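Pyruvate kinase (Pseudomonas aeruginosa, PDB 6QXL) probably catalyses the last step of glycolysis, the transfer of a phosphoryl group from phosphoenolpyruvate to ADP that yields pyruvate and ATP. Local coordinates at residues P42-R53 and L182-Y190; P401-Q412 and G420-P428. All coordinates share one frame; numbering follows the deposited sequence.

Interaction 1 of 2, residues P42-R53 and L182-Y190; sequences PDEHRARARLVR and LAADMDLDY
Arg53 and Arg46, a little under two turns apart on helix 42-58, supply the polar grip on segment 182-190. The extended Arg53 chain brings its guanidinium edge-on to the turn after helix 174-185: NH1 donates to Met186 O at 3.0 Å, almost in line with that carbonyl, and NH2 to Asp187 O at 2.7 Å, from above the carbonyl plane. Arg53 NH2 also forms a salt bridge with Asp189 OD2 (3.2 Å), the two flat groups turned 74° apart. Asp187, the first residue past the helix, has positive phi in a Schellman motif. Arg46 NH2 makes a nearly straight salt bridge to the anti side of Asp185 OD2 (2.9 Å), while its NH1 bonds weakly to Asp43.

Apolar packing accompanies these bonds. Between the two arginines, Met186 bends at its last torsion (chi3 78°), which turns CE onto Ala49 CB (3.3 Å). Toward the start of helix 42-58, Leu182 divides its methyls: CD1 lies over one face of the Arg46 guanidinium, 3.5 Å from NH2, and CD2 rests on Pro42 CB.

Both helices belong to the outer layer of the TIM barrel; Ala49, Arg53 and Leu188 meet Leu65 of strand 64-68, and the backbone N of Leu65 also donates to Asp189 OD2.

Interaction 2 of 2, residues P401-Q412 and G420-P428; sequences PIYAYSPHRETQ and GVETIPFDP
Ile424 lies alongside Tyr405, its CB 3.9 Å from the ring centroid and close to the ring normal, a CH-pi contact. The edge of the same ring, led by CD2, points at the face of Phe426 in a T-shaped pair with planes at 71°; Phe426 CG is anti to its backbone N (chi1 -172°), which sets the ring across that edge. On the same side of the sheet Tyr403 CD1 touches Ile424 CG1; on the opposite side Ala404 CB meets Val421 CG1.

Strands 402-406 and 421-425 run parallel, joined by a ladder from Ile402 N to Gly420 O through to Phe426 N and Ser406 O, in which the Ser406 N to Ile424 O bond is weak. Beyond it, Gln412 of helix 409-414 reaches over Thr423 and Pro425. Thr423 OG1 donates to Gln412 O at 2.7 Å, in the carbonyl plane on a lone pair, and its CG2 packs on Gln412 CG (3.4 Å). Gln412 NE2 passes Pro425 CB and donates to Ser406 O (3.1 Å), from the face opposite Phe426 N.

Ser406 O, gripped by two donors, ties the strand end to both the helix and the residue that follows strand 421-425; the beta-alpha-beta unit is therefore fastened by directed bonds as well as by aromatic packing.

In the fold
Interaction 1 belongs to the catalytic barrel domain and interaction 2 to the alpha/beta domain, where the side chain of Pro407 lies about 7 Å from bound glucose-6-phosphate. Both are partly buried, but some touching residues of interaction 1 are exposed and none of interaction 2. Segments 42-53 and 182-190 join a helix to the end of another and the turn after it, through charged and apolar side chains; segments 401-412 and 420-428 join the outermost strand 421-425 of a sheet to its neighbour 402-406, where backbone bonds dominate and aromatic residues pack against helix 436-446. The domains meet directly: Arg409 NH1 forms a salt bridge with Asp189 OD1 at 3.1 Å, and Asp189 thus serves both Arg53 and Arg409, probably easing the closeness of the two positive charges.

Interaction 1 of 2, residues P42-R53 and L182-Y190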
loop_
_atom_site.group_PDB
_atom_site.type_symbol
_atom_site.label_atom_id
_atom_site.label_comp_id
_atom_site.label_asym_id
_atom_site.label_seq_id
_atom_site.Cartn_x
_atom_site.Cartn_y
_atom_site.Cartn_z
ATOM N N PRO A 42 -23.077 -45.012 -21.719
ATOM C CA PRO A 42 -23.440 -43.901 -22.585
ATOM C C PRO A 42 -24.918 -43.486 -22.545
ATOM O O PRO A 42 -25.206 -42.293 -22.539
ATOM C CB PRO A 42 -23.028 -44.393 -23.965
ATOM C CG PRO A 42 -21.850 -45.256 -23.708
ATOM C CD PRO A 42 -22.071 -45.874 -22.356
ATOM N N ASP A 43 -25.828 -44.446 -22.481
ATOM C CA ASP A 43 -27.252 -44.097 -22.485
ATOM C C ASP A 43 -27.720 -43.543 -21.164
ATOM O O ASP A 43 -28.611 -42.683 -21.137
ATOM C CB ASP A 43 -28.127 -45.254 -22.968
ATOM C CG ASP A 43 -27.862 -45.624 -24.441
ATOM O OD1 ASP A 43 -27.412 -44.792 -25.292
ATOM O OD2 ASP A 43 -28.022 -46.810 -24.747
ATOM N N GLU A 44 -27.111 -43.979 -20.077
ATOM C CA GLU A 44 -27.387 -43.380 -18.756
ATOM C C GLU A 44 -27.032 -41.888 -18.755
ATOM O O GLU A 44 -27.788 -41.050 -18.227
ATOM C CB GLU A 44 -26.645 -44.111 -17.628
ATOM C CG GLU A 44 -27.361 -45.408 -17.190
ATOM C CD GLU A 44 -26.556 -46.320 -16.274
ATOM O OE1 GLU A 44 -25.303 -46.407 -16.471
ATOM O OE2 GLU A 44 -27.154 -46.980 -15.401
ATOM N N HIS A 45 -25.901 -41.555 -19.370
ATOM C CA HIS A 45 -25.494 -40.162 -19.460
ATOM C C HIS A 45 -26.444 -39.382 -20.365
ATOM O O HIS A 45 -26.924 -38.306 -19.985
ATOM C CB HIS A 45 -24.044 -40.040 -19.931
ATOM C CG HIS A 45 -23.056 -40.618 -18.958
ATOM N ND1 HIS A 45 -23.059 -40.312 -17.599
ATOM C CD2 HIS A 45 -22.057 -41.514 -19.153
ATOM C CE1 HIS A 45 -22.092 -40.994 -17.022
ATOM N NE2 HIS A 45 -21.477 -41.735 -17.938
ATOM N N ARG A 46 -26.734 -39.926 -21.544
ATOM C CA ARG A 46 -27.664 -39.266 -22.466
ATOM C C ARG A 46 -29.005 -38.963 -21.818
ATOM O O ARG A 46 -29.553 -37.882 -22.002
ATOM C CB ARG A 46 -27.889 -40.125 -23.688
ATOM C CG ARG A 46 -26.733 -40.138 -24.625
ATOM C CD ARG A 46 -27.200 -40.735 -25.947
ATOM N NE ARG A 46 -26.191 -40.562 -26.997
ATOM C CZ ARG A 46 -25.260 -41.458 -27.311
ATOM N NH1 ARG A 46 -25.120 -42.615 -26.608
ATOM N NH2 ARG A 46 -24.395 -41.164 -28.283
ATOM N N ALA A 47 -29.518 -39.917 -21.052
ATOM C CA ALA A 47 -30.820 -39.743 -20.426
ATOM C C ALA A 47 -30.782 -38.608 -19.406
ATOM O O ALA A 47 -31.678 -37.757 -19.391
ATOM C CB ALA A 47 -31.276 -41.041 -19.772
ATOM N N ARG A 48 -29.741 -38.603 -18.580
ATOM C CA ARG A 48 -29.557 -37.537 -17.601
ATOM C C ARG A 48 -29.353 -36.170 -18.283
ATOM O O ARG A 48 -29.973 -35.179 -17.899
ATOM C CB ARG A 48 -28.378 -37.850 -16.678
ATOM C CG ARG A 48 -28.645 -38.969 -15.695
ATOM C CD ARG A 48 -27.353 -39.442 -15.079
ATOM N NE ARG A 48 -27.547 -40.622 -14.225
ATOM C CZ ARG A 48 -26.553 -41.428 -13.835
ATOM N NH1 ARG A 48 -25.284 -41.181 -14.199
ATOM N NH2 ARG A 48 -26.804 -42.472 -13.073
ATOM N N ALA A 49 -28.519 -36.145 -19.321
ATOM C CA ALA A 49 -28.255 -34.896 -20.051
ATOM C C ALA A 49 -29.537 -34.278 -20.589
ATOM O O ALA A 49 -29.773 -33.067 -20.410
ATOM C CB ALA A 49 -27.262 -35.123 -21.177
ATOM N N ARG A 50 -30.376 -35.118 -21.205
ATOM C CA ARG A 50 -31.640 -34.655 -21.766
ATOM C C ARG A 50 -32.556 -34.141 -20.660
ATOM O O ARG A 50 -33.222 -33.114 -20.820
ATOM C CB ARG A 50 -32.298 -35.783 -22.554
ATOM C CG ARG A 50 -33.596 -35.511 -23.278
ATOM C CD ARG A 50 -34.042 -36.615 -24.234
ATOM N NE ARG A 50 -33.043 -37.385 -25.034
ATOM C CZ ARG A 50 -32.274 -36.881 -26.009
ATOM N NH1 ARG A 50 -31.403 -37.662 -26.637
ATOM N NH2 ARG A 50 -32.366 -35.597 -26.348
ATOM N N LEU A 51 -32.558 -34.832 -19.532
ATOM C CA LEU A 51 -33.476 -34.523 -18.451
ATOM C C LEU A 51 -33.106 -33.207 -17.762
ATOM O O LEU A 51 -33.992 -32.430 -17.399
ATOM C CB LEU A 51 -33.463 -35.683 -17.446
ATOM C CG LEU A 51 -34.715 -36.116 -16.691
ATOM C CD1 LEU A 51 -35.944 -36.142 -17.569
ATOM C CD2 LEU A 51 -34.488 -37.498 -16.089
ATOM N N VAL A 52 -31.815 -32.955 -17.586
ATOM C CA VAL A 52 -31.386 -31.732 -16.918
ATOM C C VAL A 52 -31.712 -30.547 -17.808
ATOM O O VAL A 52 -32.241 -29.544 -17.334
ATOM C CB VAL A 52 -29.887 -31.757 -16.544
ATOM C CG1 VAL A 52 -29.444 -30.421 -15.962
ATOM C CG2 VAL A 52 -29.503 -32.869 -15.674
ATOM N N ARG A 53 -31.442 -30.667 -19.100
ATOM C CA ARG A 53 -31.741 -29.565 -20.022
ATOM C C ARG A 53 -33.227 -29.272 -20.112
ATOM O O ARG A 53 -33.620 -28.119 -20.169
ATOM C CB ARG A 53 -31.138 -29.829 -21.403
ATOM C CG ARG A 53 -29.644 -29.588 -21.403
ATOM C CD ARG A 53 -28.973 -29.996 -22.685
ATOM N NE ARG A 53 -27.613 -29.431 -22.730
ATOM C CZ ARG A 53 -26.612 -29.874 -23.503
ATOM N NH1 ARG A 53 -26.799 -30.877 -24.352
ATOM N NH2 ARG A 53 -25.420 -29.298 -23.434
ATOM N N LEU A 182 -18.359 -38.983 -27.629
ATOM C CA LEU A 182 -19.646 -38.983 -26.954
ATOM C C LEU A 182 -20.010 -37.582 -26.466
ATOM O O LEU A 182 -21.154 -37.165 -26.584
ATOM C CB LEU A 182 -19.639 -39.977 -25.794
ATOM C CG LEU A 182 -20.880 -39.984 -24.923
ATOM C CD1 LEU A 182 -22.143 -40.215 -25.735
ATOM C CD2 LEU A 182 -20.793 -41.006 -23.825
ATOM N N ALA A 183 -19.033 -36.861 -25.926
ATOM C CA ALA A 183 -19.272 -35.514 -25.427
ATOM C C ALA A 183 -19.675 -34.578 -26.558
ATOM O O ALA A 183 -20.664 -33.836 -26.438
ATOM C CB ALA A 183 -18.045 -34.981 -24.706
ATOM N N ALA A 184 -18.929 -34.635 -27.657
ATOM C CA ALA A 184 -19.276 -33.857 -28.847
ATOM C C ALA A 184 -20.687 -34.182 -29.343
ATOM O O ALA A 184 -21.465 -33.279 -29.656
ATOM C CB ALA A 184 -18.249 -34.084 -29.951
ATOM N N ASP A 185 -21.023 -35.469 -29.352
ATOM C CA ASP A 185 -22.330 -35.925 -29.821
ATOM C C ASP A 185 -23.457 -35.412 -28.932
ATOM O O ASP A 185 -24.537 -35.139 -29.416
ATOM C CB ASP A 185 -22.351 -37.462 -29.912
ATOM C CG ASP A 185 -23.603 -38.018 -30.576
ATOM O OD1 ASP A 185 -23.830 -37.643 -31.746
ATOM O OD2 ASP A 185 -24.358 -38.806 -29.905
ATOM N N MET A 186 -23.200 -35.274 -27.638
ATOM C CA MET A 186 -24.207 -34.773 -26.698
ATOM C C MET A 186 -24.250 -33.256 -26.612
ATOM O O MET A 186 -25.076 -32.725 -25.876
ATOM C CB MET A 186 -23.934 -35.333 -25.297
ATOM C CG MET A 186 -24.081 -36.841 -25.160
ATOM S SD MET A 186 -23.436 -37.413 -23.583
ATOM C CE MET A 186 -24.796 -36.934 -22.527
ATOM N N ASP A 187 -23.376 -32.556 -27.351
ATOM C CA ASP A 187 -23.261 -31.078 -27.289
ATOM C C ASP A 187 -22.969 -30.578 -25.882
ATOM O O ASP A 187 -23.603 -29.646 -25.390
ATOM C CB ASP A 187 -24.532 -30.374 -27.823
ATOM C CG ASP A 187 -24.606 -30.364 -29.319
ATOM O OD1 ASP A 187 -23.658 -30.830 -30.039
ATOM O OD2 ASP A 187 -25.637 -29.829 -29.768
ATOM N N LEU A 188 -22.015 -31.217 -25.219
ATOM C CA LEU A 188 -21.667 -30.815 -23.870
ATOM C C LEU A 188 -21.001 -29.442 -23.881
ATOM O O LEU A 188 -20.268 -29.099 -24.807
ATOM C CB LEU A 188 -20.753 -31.853 -23.220
ATOM C CG LEU A 188 -21.339 -33.248 -22.983
ATOM C CD1 LEU A 188 -20.378 -34.072 -22.159
ATOM C CD2 LEU A 188 -22.702 -33.185 -22.303
ATOM N N ASP A 189 -21.284 -28.665 -22.846
ATOM C CA ASP A 189 -20.757 -27.313 -22.725
ATOM C C ASP A 189 -19.305 -27.291 -22.237
ATOM O O ASP A 189 -18.522 -26.440 -22.657
ATOM C CB ASP A 189 -21.659 -26.527 -21.803
ATOM C CG ASP A 189 -23.106 -26.586 -22.248
ATOM O OD1 ASP A 189 -23.415 -26.093 -23.340
ATOM O OD2 ASP A 189 -23.924 -27.188 -21.551
ATOM N N TYR A 190 -18.952 -28.228 -21.353
ATOM C CA TYR A 190 -17.592 -28.334 -20.824
ATOM C C TYR A 190 -17.140 -29.780 -20.857
ATOM O O TYR A 190 -17.928 -30.693 -20.632
ATOM C CB TYR A 190 -17.519 -27.816 -19.373
ATOM C CG TYR A 190 -17.655 -26.327 -19.238
ATOM C CD1 TYR A 190 -16.577 -25.484 -19.478
ATOM C CD2 TYR A 190 -18.863 -25.757 -18.878
ATOM C CE1 TYR A 190 -16.710 -24.116 -19.354
ATOM C CE2 TYR A 190 -18.999 -24.385 -18.750
ATOM C CZ TYR A 190 -17.919 -23.585 -18.966
ATOM O OH TYR A 190 -18.077 -22.236 -18.865
#

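Interaction 2 of 2, residues P401-Q412 and G420-P428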
loop_
_atom_site.group_PDB
_atom_site.type_symbol
_atom_site.label_atom_id
_atom_site.label_comp_id
_atom_site.label_asym_id
_atom_site.label_seq_id
_atom_site.Cartn_x
_atom_site.Cartn_y
_atom_site.Cartn_z
ATOM N N PRO A 401 -24.173 -7.281 -10.375
ATOM C CA PRO A 401 -24.608 -8.349 -11.290
ATOM C C PRO A 401 -24.174 -8.141 -12.723
ATOM O O PRO A 401 -24.357 -7.058 -13.272
ATOM C CB PRO A 401 -26.123 -8.284 -11.193
ATOM C CG PRO A 401 -26.421 -7.593 -9.913
ATOM C CD PRO A 401 -25.301 -6.661 -9.661
ATOM N N ILE A 402 -23.566 -9.163 -13.302
ATOM C CA ILE A 402 -23.163 -9.165 -14.696
ATOM C C ILE A 402 -24.143 -10.026 -15.495
ATOM O O ILE A 402 -24.278 -11.226 -15.254
ATOM C CB ILE A 402 -21.750 -9.743 -14.837
ATOM C CG1 ILE A 402 -20.769 -8.911 -14.011
ATOM C CG2 ILE A 402 -21.342 -9.813 -16.310
ATOM C CD1 ILE A 402 -19.382 -9.494 -13.908
ATOM N N TYR A 403 -24.836 -9.411 -16.449
ATOM C CA TYR A 403 -25.799 -10.127 -17.299
ATOM C C TYR A 403 -25.241 -10.354 -18.685
ATOM O O TYR A 403 -24.928 -9.398 -19.373
ATOM C CB TYR A 403 -27.084 -9.356 -17.352
ATOM C CG TYR A 403 -27.765 -9.303 -16.018
ATOM C CD1 TYR A 403 -28.524 -10.370 -15.562
ATOM C CD2 TYR A 403 -27.641 -8.197 -15.197
ATOM C CE1 TYR A 403 -29.147 -10.325 -14.321
ATOM C CE2 TYR A 403 -28.289 -8.154 -13.963
ATOM C CZ TYR A 403 -29.025 -9.226 -13.547
ATOM O OH TYR A 403 -29.636 -9.174 -12.340
ATOM N N ALA A 404 -25.087 -11.619 -19.068
ATOM C CA ALA A 404 -24.639 -11.985 -20.411
ATOM C C ALA A 404 -25.874 -12.123 -21.325
ATOM O O ALA A 404 -26.648 -13.090 -21.207
ATOM C CB ALA A 404 -23.853 -13.288 -20.365
ATOM N N TYR A 405 -26.052 -11.126 -22.193
ATOM C CA TYR A 405 -27.097 -11.110 -23.211
ATOM C C TYR A 405 -26.568 -11.801 -24.460
ATOM O O TYR A 405 -25.609 -11.329 -25.091
ATOM C CB TYR A 405 -27.507 -9.679 -23.542
ATOM C CG TYR A 405 -28.387 -8.996 -22.503
ATOM C CD1 TYR A 405 -27.995 -8.873 -21.182
ATOM C CD2 TYR A 405 -29.585 -8.430 -22.862
ATOM C CE1 TYR A 405 -28.807 -8.224 -20.251
ATOM C CE2 TYR A 405 -30.406 -7.798 -21.926
ATOM C CZ TYR A 405 -30.000 -7.690 -20.631
ATOM O OH TYR A 405 -30.798 -7.048 -19.708
ATOM N N SER A 406 -27.170 -12.927 -24.815
ATOM C CA SER A 406 -26.739 -13.649 -25.990
ATOM C C SER A 406 -27.921 -14.345 -26.644
ATOM O O SER A 406 -28.883 -14.726 -25.975
ATOM C CB SER A 406 -25.662 -14.659 -25.632
ATOM O OG SER A 406 -24.973 -15.104 -26.787
ATOM N N PRO A 407 -27.877 -14.477 -27.964
ATOM C CA PRO A 407 -28.909 -15.243 -28.634
ATOM C C PRO A 407 -28.601 -16.744 -28.651
ATOM O O PRO A 407 -29.520 -17.538 -28.736
ATOM C CB PRO A 407 -28.889 -14.661 -30.041
ATOM C CG PRO A 407 -27.453 -14.271 -30.258
ATOM C CD PRO A 407 -26.974 -13.806 -28.922
ATOM N N HIS A 408 -27.330 -17.116 -28.535
ATOM C CA HIS A 408 -26.901 -18.492 -28.714
ATOM C C HIS A 408 -27.057 -19.338 -27.452
ATOM O O HIS A 408 -26.827 -18.869 -26.353
ATOM C CB HIS A 408 -25.466 -18.567 -29.187
ATOM C CG HIS A 408 -25.169 -17.690 -30.367
ATOM N ND1 HIS A 408 -26.120 -17.335 -31.297
ATOM C CD2 HIS A 408 -24.023 -17.081 -30.746
ATOM C CE1 HIS A 408 -25.572 -16.551 -32.200
ATOM N NE2 HIS A 408 -24.308 -16.371 -31.883
ATOM N N ARG A 409 -27.445 -20.606 -27.632
ATOM C CA ARG A 409 -27.602 -21.525 -26.511
ATOM C C ARG A 409 -26.251 -21.932 -25.935
ATOM O O ARG A 409 -26.101 -22.012 -24.727
ATOM C CB ARG A 409 -28.406 -22.751 -26.910
ATOM C CG ARG A 409 -28.750 -23.747 -25.782
ATOM C CD ARG A 409 -28.562 -25.218 -26.149
ATOM N NE ARG A 409 -27.284 -25.598 -26.795
ATOM C CZ ARG A 409 -26.195 -26.080 -26.197
ATOM N NH1 ARG A 409 -26.150 -26.254 -24.860
ATOM N NH2 ARG A 409 -25.142 -26.385 -27.008
ATOM N N GLU A 410 -25.287 -22.165 -26.811
ATOM C CA GLU A 410 -23.904 -22.473 -26.427
ATOM C C GLU A 410 -23.400 -21.453 -25.385
ATOM O O GLU A 410 -22.869 -21.834 -24.344
ATOM C CB GLU A 410 -23.032 -22.447 -27.684
ATOM C CG GLU A 410 -21.652 -22.979 -27.618
ATOM C CD GLU A 410 -20.853 -22.718 -28.928
ATOM O OE1 GLU A 410 -21.437 -22.385 -29.989
ATOM O OE2 GLU A 410 -19.593 -22.847 -28.865
ATOM N N THR A 411 -23.638 -20.179 -25.652
ATOM C CA THR A 411 -23.191 -19.111 -24.777
ATOM C C THR A 411 -24.058 -19.021 -23.538
ATOM O O THR A 411 -23.546 -18.845 -22.435
ATOM C CB THR A 411 -23.175 -17.766 -25.548
ATOM O OG1 THR A 411 -22.288 -17.896 -26.668
ATOM C CG2 THR A 411 -22.741 -16.621 -24.681
ATOM N N GLN A 412 -25.370 -19.140 -23.712
ATOM C CA GLN A 412 -26.293 -19.059 -22.566
ATOM C C GLN A 412 -25.941 -20.080 -21.475
ATOM O O GLN A 412 -26.116 -19.809 -20.297
ATOM C CB GLN A 412 -27.735 -19.277 -23.028
ATOM C CG GLN A 412 -28.321 -18.098 -23.798
ATOM C CD GLN A 412 -29.520 -18.470 -24.659
ATOM O OE1 GLN A 412 -29.977 -19.624 -24.657
ATOM N NE2 GLN A 412 -29.989 -17.526 -25.425
ATOM N N GLY A 420 -20.834 -14.705 -10.726
ATOM C CA GLY A 420 -21.536 -13.431 -10.765
ATOM C C GLY A 420 -22.286 -13.146 -12.076
ATOM O O GLY A 420 -22.879 -12.080 -12.198
ATOM N N VAL A 421 -22.263 -14.067 -13.038
ATOM C CA VAL A 421 -22.862 -13.843 -14.336
ATOM C C VAL A 421 -24.203 -14.592 -14.455
ATOM O O VAL A 421 -24.287 -15.760 -14.109
ATOM C CB VAL A 421 -21.936 -14.319 -15.456
ATOM C CG1 VAL A 421 -22.540 -14.015 -16.823
ATOM C CG2 VAL A 421 -20.578 -13.666 -15.307
ATOM N N GLU A 422 -25.235 -13.901 -14.926
ATOM C CA GLU A 422 -26.522 -14.515 -15.226
ATOM C C GLU A 422 -26.804 -14.393 -16.716
ATOM O O GLU A 422 -26.414 -13.417 -17.358
ATOM C CB GLU A 422 -27.643 -13.854 -14.423
ATOM C CG GLU A 422 -27.609 -14.132 -12.914
ATOM C CD GLU A 422 -28.402 -13.157 -12.034
ATOM O OE1 GLU A 422 -29.636 -13.152 -12.217
ATOM O OE2 GLU A 422 -27.806 -12.490 -11.135
ATOM N N THR A 423 -27.473 -15.388 -17.277
ATOM C CA THR A 423 -27.838 -15.351 -18.690
ATOM C C THR A 423 -29.176 -14.647 -18.885
ATOM O O THR A 423 -30.142 -14.892 -18.147
ATOM C CB THR A 423 -27.994 -16.750 -19.250
ATOM O OG1 THR A 423 -26.793 -17.481 -19.035
ATOM C CG2 THR A 423 -28.229 -16.689 -20.708
ATOM N N ILE A 424 -29.211 -13.779 -19.892
ATOM C CA ILE A 424 -30.453 -13.200 -20.383
ATOM C C ILE A 424 -30.517 -13.471 -21.891
ATOM O O ILE A 424 -29.769 -12.860 -22.652
ATOM C CB ILE A 424 -30.517 -11.685 -20.162
ATOM C CG1 ILE A 424 -30.408 -11.324 -18.670
ATOM C CG2 ILE A 424 -31.794 -11.139 -20.767
ATOM C CD1 ILE A 424 -31.633 -11.561 -17.848
ATOM N N PRO A 425 -31.421 -14.369 -22.337
ATOM C CA PRO A 425 -31.495 -14.629 -23.785
ATOM C C PRO A 425 -32.015 -13.379 -24.511
ATOM O O PRO A 425 -32.964 -12.715 -24.015
ATOM C CB PRO A 425 -32.476 -15.794 -23.905
ATOM C CG PRO A 425 -32.683 -16.286 -22.520
ATOM C CD PRO A 425 -32.455 -15.109 -21.605
ATOM N N PHE A 426 -31.354 -13.046 -25.616
ATOM C CA PHE A 426 -31.543 -11.761 -26.264
ATOM C C PHE A 426 -30.850 -11.770 -27.610
ATOM O O PHE A 426 -29.723 -12.279 -27.736
ATOM C CB PHE A 426 -30.979 -10.661 -25.370
ATOM C CG PHE A 426 -31.279 -9.260 -25.815
ATOM C CD1 PHE A 426 -30.369 -8.596 -26.610
ATOM C CD2 PHE A 426 -32.422 -8.576 -25.346
ATOM C CE1 PHE A 426 -30.607 -7.276 -27.003
ATOM C CE2 PHE A 426 -32.641 -7.269 -25.707
ATOM C CZ PHE A 426 -31.736 -6.603 -26.510
ATOM N N ASP A 427 -31.554 -11.246 -28.620
ATOM C CA ASP A 427 -31.040 -11.175 -29.984
ATOM C C ASP A 427 -31.100 -9.742 -30.482
ATOM O O ASP A 427 -32.121 -9.325 -31.027
ATOM C CB ASP A 427 -31.807 -12.088 -30.948
ATOM C CG ASP A 427 -31.082 -12.256 -32.283
ATOM O OD1 ASP A 427 -30.015 -11.607 -32.480
ATOM O OD2 ASP A 427 -31.571 -13.042 -33.129
ATOM N N PRO A 428 -29.985 -8.998 -30.344
ATOM C CA PRO A 428 -30.023 -7.606 -30.772
ATOM C C PRO A 428 -30.147 -7.431 -32.306
ATOM O O PRO A 428 -30.804 -6.478 -32.745
ATOM C CB PRO A 428 -28.702 -7.042 -30.228
ATOM C CG PRO A 428 -27.774 -8.198 -30.266
ATOM C CD PRO A 428 -28.614 -9.424 -30.008
#